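Local coordinates for 2-methyl-aconitate isomerase (Shewanella oneidensis, PDB 5K87), which catalyses the cis-trans isomerization of 2-methyl-aconitate in the 2-methylcitrate route of propionate degradation, by base-catalysed proton abstraction coupled to rotation about the C2-C3 bond, at residues A321-G324 and T325-V328; G107-G110 and N111-A114. The protein carries 1 engineered substitution. All blocks are in the same frame, centred on the assembly; numbering follows the deposited sequence.

Interaction 1 of 2, residues A321-G324 and T325-V328; sequences AMMG and TAAV. With MLI (malonate ion), chain D.
Malonate O7 is gripped by several N-H groups, and the one supplied by this turn is Gly324 N, 2.8 Å from O7 in a fairly straight bond (163°). The next amide, Thr325 N, points almost directly at O6 of the same carboxylate, but at 3.3 Å from O6 this bond is weak. Behind these amides the helix closes on itself: Met323, at the N-cap position, offers its O to Ala327 N at 2.9 Å, and Val328 N donates to Gly324 O.

Two bent thioether chains pack on the methyl of Ala326. In Met322, CG anti to the backbone N (chi1 -173°), with the chain then bent, brings SD to 3.8 Å from Ala326 CB. Met323 has CG beside its backbone N (chi1 -60°), and its curled chain brings CE to 3.9 Å from Ala326 CB. Nearer the backbone, Met323 CB packs 3.6 Å from malonate C2; a role for this residue as proton donor/acceptor is only inferred. Successive backbone N-H groups at a helix N-terminus, probably aided by the helix dipole, form a typical anion-binding site, here part of the substrate pocket.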
ATOM      1  N   ALA A 321      -0.495   9.531 -10.770  1.00 11.20           N
ATOM      2  CA  ALA A 321      -1.380   9.756 -11.909  1.00 12.35           C
ATOM      3  C   ALA A 321      -1.769  11.232 -11.881  1.00 12.30           C
ATOM      4  O   ALA A 321      -0.910  12.088 -12.071  1.00 11.80           O
ATOM      5  CB  ALA A 321      -2.586   8.826 -11.847  1.00 12.30           C
ATOM      6  N   MET A 322      -3.031  11.550 -11.622  1.00 12.43           N
ATOM      7  CA  MET A 322      -3.393  12.935 -11.321  1.00 10.90           C
ATOM      8  C   MET A 322      -4.525  12.979 -10.301  1.00 12.20           C
ATOM      9  O   MET A 322      -5.500  12.214 -10.394  1.00 12.25           O
ATOM     10  CB  MET A 322      -3.776  13.722 -12.586  1.00 11.89           C
ATOM     11  CG  MET A 322      -3.989  15.216 -12.344  1.00 12.42           C
ATOM     12  SD  MET A 322      -2.563  16.048 -11.603  1.00 12.93           S
ATOM     13  CE  MET A 322      -1.322  15.719 -12.850  1.00 15.46           C
ATOM     14  N   MET A 323      -4.393  13.857  -9.312  1.00 11.54           N
ATOM     15  CA  MET A 323      -5.485  14.089  -8.376  1.00 11.74           C
ATOM     16  C   MET A 323      -6.697  14.615  -9.149  1.00 12.20           C
ATOM     17  O   MET A 323      -6.558  15.433 -10.070  1.00 12.59           O
ATOM     18  CB  MET A 323      -5.069  15.099  -7.305  1.00 12.08           C
ATOM     19  CG  MET A 323      -3.869  14.682  -6.474  1.00 12.52           C
ATOM     20  SD  MET A 323      -2.287  15.231  -7.164  1.00 13.39           S
ATOM     21  CE  MET A 323      -2.298  16.970  -6.748  1.00 15.15           C
ATOM     22  N   GLY A 324      -7.889  14.154  -8.794  1.00 11.50           N
ATOM     23  CA  GLY A 324      -9.087  14.606  -9.477  1.00 12.24           C
ATOM     24  C   GLY A 324      -9.328  16.094  -9.302  1.00 12.64           C
ATOM     25  O   GLY A 324      -9.774  16.787 -10.234  1.00 13.54           O
ATOM     26  N   THR A 325      -9.037  16.603  -8.108  1.00 12.06           N
ATOM     27  CA  THR A 325      -9.143  18.043  -7.872  1.00 12.65           C
ATOM     28  C   THR A 325      -8.192  18.838  -8.765  1.00 11.71           C
ATOM     29  O   THR A 325      -8.573  19.872  -9.341  1.00 12.33           O
ATOM     30  CB  THR A 325      -8.840  18.386  -6.424  1.00 13.31           C
ATOM     31  OG1 THR A 325      -7.584  17.798  -6.078  1.00 13.31           O
ATOM     32  CG2 THR A 325      -9.937  17.857  -5.500  1.00 14.51           C
ATOM     33  N   ALA A 326      -6.957  18.360  -8.885  1.00 11.87           N
ATOM     34  CA  ALA A 326      -5.984  19.020  -9.736  1.00 12.42           C
ATOM     35  C   ALA A 326      -6.404  18.925 -11.196  1.00 13.08           C
ATOM     36  O   ALA A 326      -6.146  19.848 -11.964  1.00 13.18           O
ATOM     37  CB  ALA A 326      -4.612  18.425  -9.533  1.00 13.86           C
ATOM     38  N   ALA A 327      -7.058  17.833 -11.586  1.00 12.02           N
ATOM     39  CA  ALA A 327      -7.575  17.710 -12.941  1.00 12.02           C
ATOM     40  C   ALA A 327      -8.610  18.802 -13.226  1.00 13.41           C
ATOM     41  O   ALA A 327      -8.639  19.352 -14.325  1.00 12.63           O
ATOM     42  CB  ALA A 327      -8.156  16.318 -13.184  1.00 13.81           C
ATOM     43  N   VAL A 328      -9.456  19.107 -12.246  1.00 12.63           N
ATOM     44  CA  VAL A 328     -10.379  20.226 -12.365  1.00 12.12           C
ATOM     45  C   VAL A 328      -9.621  21.548 -12.526  1.00 13.77           C
ATOM     46  O   VAL A 328      -9.983  22.375 -13.370  1.00 13.83           O
ATOM     47  CB  VAL A 328     -11.329  20.303 -11.166  1.00 12.96           C
ATOM     48  CG1 VAL A 328     -12.114  21.610 -11.180  1.00 13.83           C
ATOM     49  CG2 VAL A 328     -12.259  19.087 -11.163  1.00 14.81           C
TER
HETATM   50  C1  MLI D 402      -6.709  13.012  -4.717  1.00 14.04           C
HETATM   51  C2  MLI D 402      -7.846  13.472  -5.613  1.00 13.18           C
HETATM   52  C3  MLI D 402      -6.244  11.637  -5.130  1.00 14.25           C
HETATM   53  O6  MLI D 402      -8.298  14.645  -5.504  1.00 13.24           O
HETATM   54  O7  MLI D 402      -8.345  12.674  -6.456  1.00 13.46           O
HETATM   55  O8  MLI D 402      -6.445  10.644  -4.371  1.00 15.64           O
HETATM   56  O9  MLI D 402      -5.673  11.482  -6.241  1.00 14.19           O

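Interaction 2 of 2, residues G107-G110 and N111-A114. With MLI (malonate ion), chain D.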
ATOM      1  N   GLY A 107      -9.670  20.006   1.961  1.00 13.87           N
ATOM      2  CA  GLY A 107      -9.882  19.810   0.540  1.00 15.07           C
ATOM      3  C   GLY A 107     -10.825  18.684   0.180  1.00 12.63           C
ATOM      4  O   GLY A 107     -11.222  17.868   1.022  1.00 13.53           O
ATOM      5  N   ASN A 108     -11.173  18.636  -1.096  1.00 12.83           N
ATOM      6  CA  ASN A 108     -11.937  17.542  -1.673  1.00 13.33           C
ATOM      7  C   ASN A 108     -10.982  16.449  -2.160  1.00 13.09           C
ATOM      8  O   ASN A 108      -9.765  16.653  -2.232  1.00 13.04           O
ATOM      9  CB  ASN A 108     -12.759  18.117  -2.840  1.00 12.77           C
ATOM     10  CG  ASN A 108     -13.649  17.102  -3.515  1.00 13.36           C
ATOM     11  OD1 ASN A 108     -14.105  16.136  -2.903  1.00 13.26           O
ATOM     12  ND2 ASN A 108     -13.929  17.337  -4.790  1.00 14.02           N
ATOM     13  N   CYS A 109     -11.545  15.283  -2.457  1.00 13.03           N
ATOM     14  CA  CYS A 109     -10.851  14.272  -3.238  1.00 12.56           C
ATOM     15  C   CYS A 109     -11.676  14.005  -4.484  1.00 12.24           C
ATOM     16  O   CYS A 109     -12.805  13.519  -4.406  1.00 13.09           O
ATOM     17  CB  CYS A 109     -10.659  12.974  -2.463  1.00 12.09           C
ATOM     18  SG  CYS A 109      -9.816  11.744  -3.492  1.00 13.30           S
ATOM     19  N   GLY A 110     -11.124  14.334  -5.642  1.00 12.48           N
ATOM     20  CA  GLY A 110     -11.844  14.189  -6.891  1.00 12.42           C
ATOM     21  C   GLY A 110     -11.980  12.756  -7.348  1.00 12.52           C
ATOM     22  O   GLY A 110     -13.028  12.369  -7.864  1.00 13.37           O
ATOM     23  N   ASN A 111     -10.928  11.964  -7.182  1.00 11.34           N
ATOM     24  CA  ASN A 111     -10.979  10.570  -7.603  1.00 11.84           C
ATOM     25  C   ASN A 111     -12.036   9.774  -6.862  1.00 12.24           C
ATOM     26  O   ASN A 111     -12.677   8.898  -7.442  1.00 12.58           O
ATOM     27  CB  ASN A 111      -9.619   9.904  -7.475  1.00 11.43           C
ATOM     28  CG  ASN A 111      -8.766  10.129  -8.698  1.00 10.85           C
ATOM     29  OD1 ASN A 111      -9.119   9.692  -9.796  1.00 12.75           O
ATOM     30  ND2 ASN A 111      -7.645  10.824  -8.533  1.00 11.99           N
ATOM     31  N   LEU A 112     -12.222  10.059  -5.579  1.00 10.83           N
ATOM     32  CA  LEU A 112     -13.186   9.297  -4.804  1.00 11.54           C
ATOM     33  C   LEU A 112     -14.630   9.736  -5.041  1.00 11.34           C
ATOM     34  O   LEU A 112     -15.553   9.075  -4.565  1.00 11.81           O
ATOM     35  CB  LEU A 112     -12.849   9.336  -3.316  1.00 11.75           C
ATOM     36  CG  LEU A 112     -11.588   8.559  -2.913  1.00 10.88           C
ATOM     37  CD1 LEU A 112     -11.466   8.550  -1.397  1.00 13.34           C
ATOM     38  CD2 LEU A 112     -11.576   7.131  -3.464  1.00 12.75           C
ATOM     39  N   THR A 113     -14.851  10.807  -5.802  1.00 12.07           N
ATOM     40  CA  THR A 113     -16.208  11.295  -6.029  0.58 12.31           C
ATOM     41  C   THR A 113     -17.144  10.243  -6.657  1.00 11.44           C
ATOM     42  O   THR A 113     -18.297  10.116  -6.262  1.00 12.03           O
ATOM     43  CB  THR A 113     -16.183  12.607  -6.839  0.58 14.35           C
ATOM     44  OG1 THR A 113     -15.668  13.661  -6.010  0.58 15.74           O
ATOM     45  CG2 THR A 113     -17.570  12.978  -7.301  0.58 14.27           C
ATOM     46  N   ALA A 114     -16.653   9.481  -7.630  1.00 12.18           N
ATOM     47  CA  ALA A 114     -17.472   8.411  -8.210  1.00 12.85           C
ATOM     48  C   ALA A 114     -17.865   7.368  -7.157  1.00 11.95           C
ATOM     49  O   ALA A 114     -18.984   6.851  -7.150  1.00 12.75           O
ATOM     50  CB  ALA A 114     -16.732   7.739  -9.358  1.00 14.15           C
TER
HETATM   51  C1  MLI D 402      -6.709  13.012  -4.717  1.00 14.04           C
HETATM   52  C2  MLI D 402      -7.846  13.472  -5.613  1.00 13.18           C
HETATM   53  C3  MLI D 402      -6.244  11.637  -5.130  1.00 14.25           C
HETATM   54  O6  MLI D 402      -8.298  14.645  -5.504  1.00 13.24           O
HETATM   55  O7  MLI D 402      -8.345  12.674  -6.456  1.00 13.46           O
HETATM   56  O8  MLI D 402      -6.445  10.644  -4.371  1.00 15.64           O
HETATM   57  O9  MLI D 402      -5.673  11.482  -6.241  1.00 14.19           O
HETATM   58  O   HOH W   1     -14.288  10.056  -9.208  1.00 15.33           O
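Gly110 and Asn111, neighbours across the join of 107-110 and 111-114, hold one malonate carboxylate with consecutive backbone amides: Gly110 N lies 2.8 Å from malonate O6, and Asn111 N is 2.8 Å from O7. The side chain of Asn111 adds a second grip. Its ND2 reaches the other carboxylate, 3.1 Å from O9 (143° at the hydrogen), and also makes a weak bond to O7, so a single amide nitrogen spans both ends of the ligand. The amide's rotation is fixed by further bonds: OD1 accepts from Arg384 NH2 and Thr23 N, and ND2 probably also donates to Met322 O. Putting an alanine here would probably cost malonate the ND2 bonds to O9 and O7 and deprive Arg384 and Thr23 N of this acceptor.

Among the turn's own bonds, Thr113 N lies 3.2 Å from Gly110 O and approaches from above the carbonyl plane (66° out of it), closing a type I beta turn. A water donates to Gly110 O and Asn111 O and accepts from Ala114 N, bridging the turn to Ala114 in the first part of helix 113-122. Cys109 O is bonded by Tyr91 OH; Thr113 OG1, in one of its two conformers, makes at most a weak and doubtful bond to the same oxygen.

The sulfur contacts form a third group. With SG anti to its backbone N (chi1 179°), Cys109, inferred to be a proton donor/acceptor, sets SG 3.4 Å from malonate C2. Leu112 backs the same atom: its N donates a weak bond to SG, and its CG packs 3.7 Å from SG.

The turn leads into helix 113-122, with Tyr91 and Phe93 of strand 89-96 beside it, Leu112 resting on strands 24-30 and 75-81, and Thr113 and Ala114 on strand 179-184.

Overall arrangement
Both interactions are buried near the centre of the chain, their centres about 9 Å apart, and they illustrate how one anion can be held between the beginnings of two different helices. Interaction 2, earlier in the sequence, leads into helix 113-122; interaction 1 leads into helix 324-334. Each supplies two consecutive main-chain N-H groups and one residue inferred to exchange a proton, but the chemistry diverges beyond that. Residues 321-328 add mainly methionine and alanine packing, whereas 107-114 contribute an asparagine side chain, a cysteine sulfur and a bound water. The two also meet directly, with Thr325 CG2 packed 3.5 Å from Asn108 O.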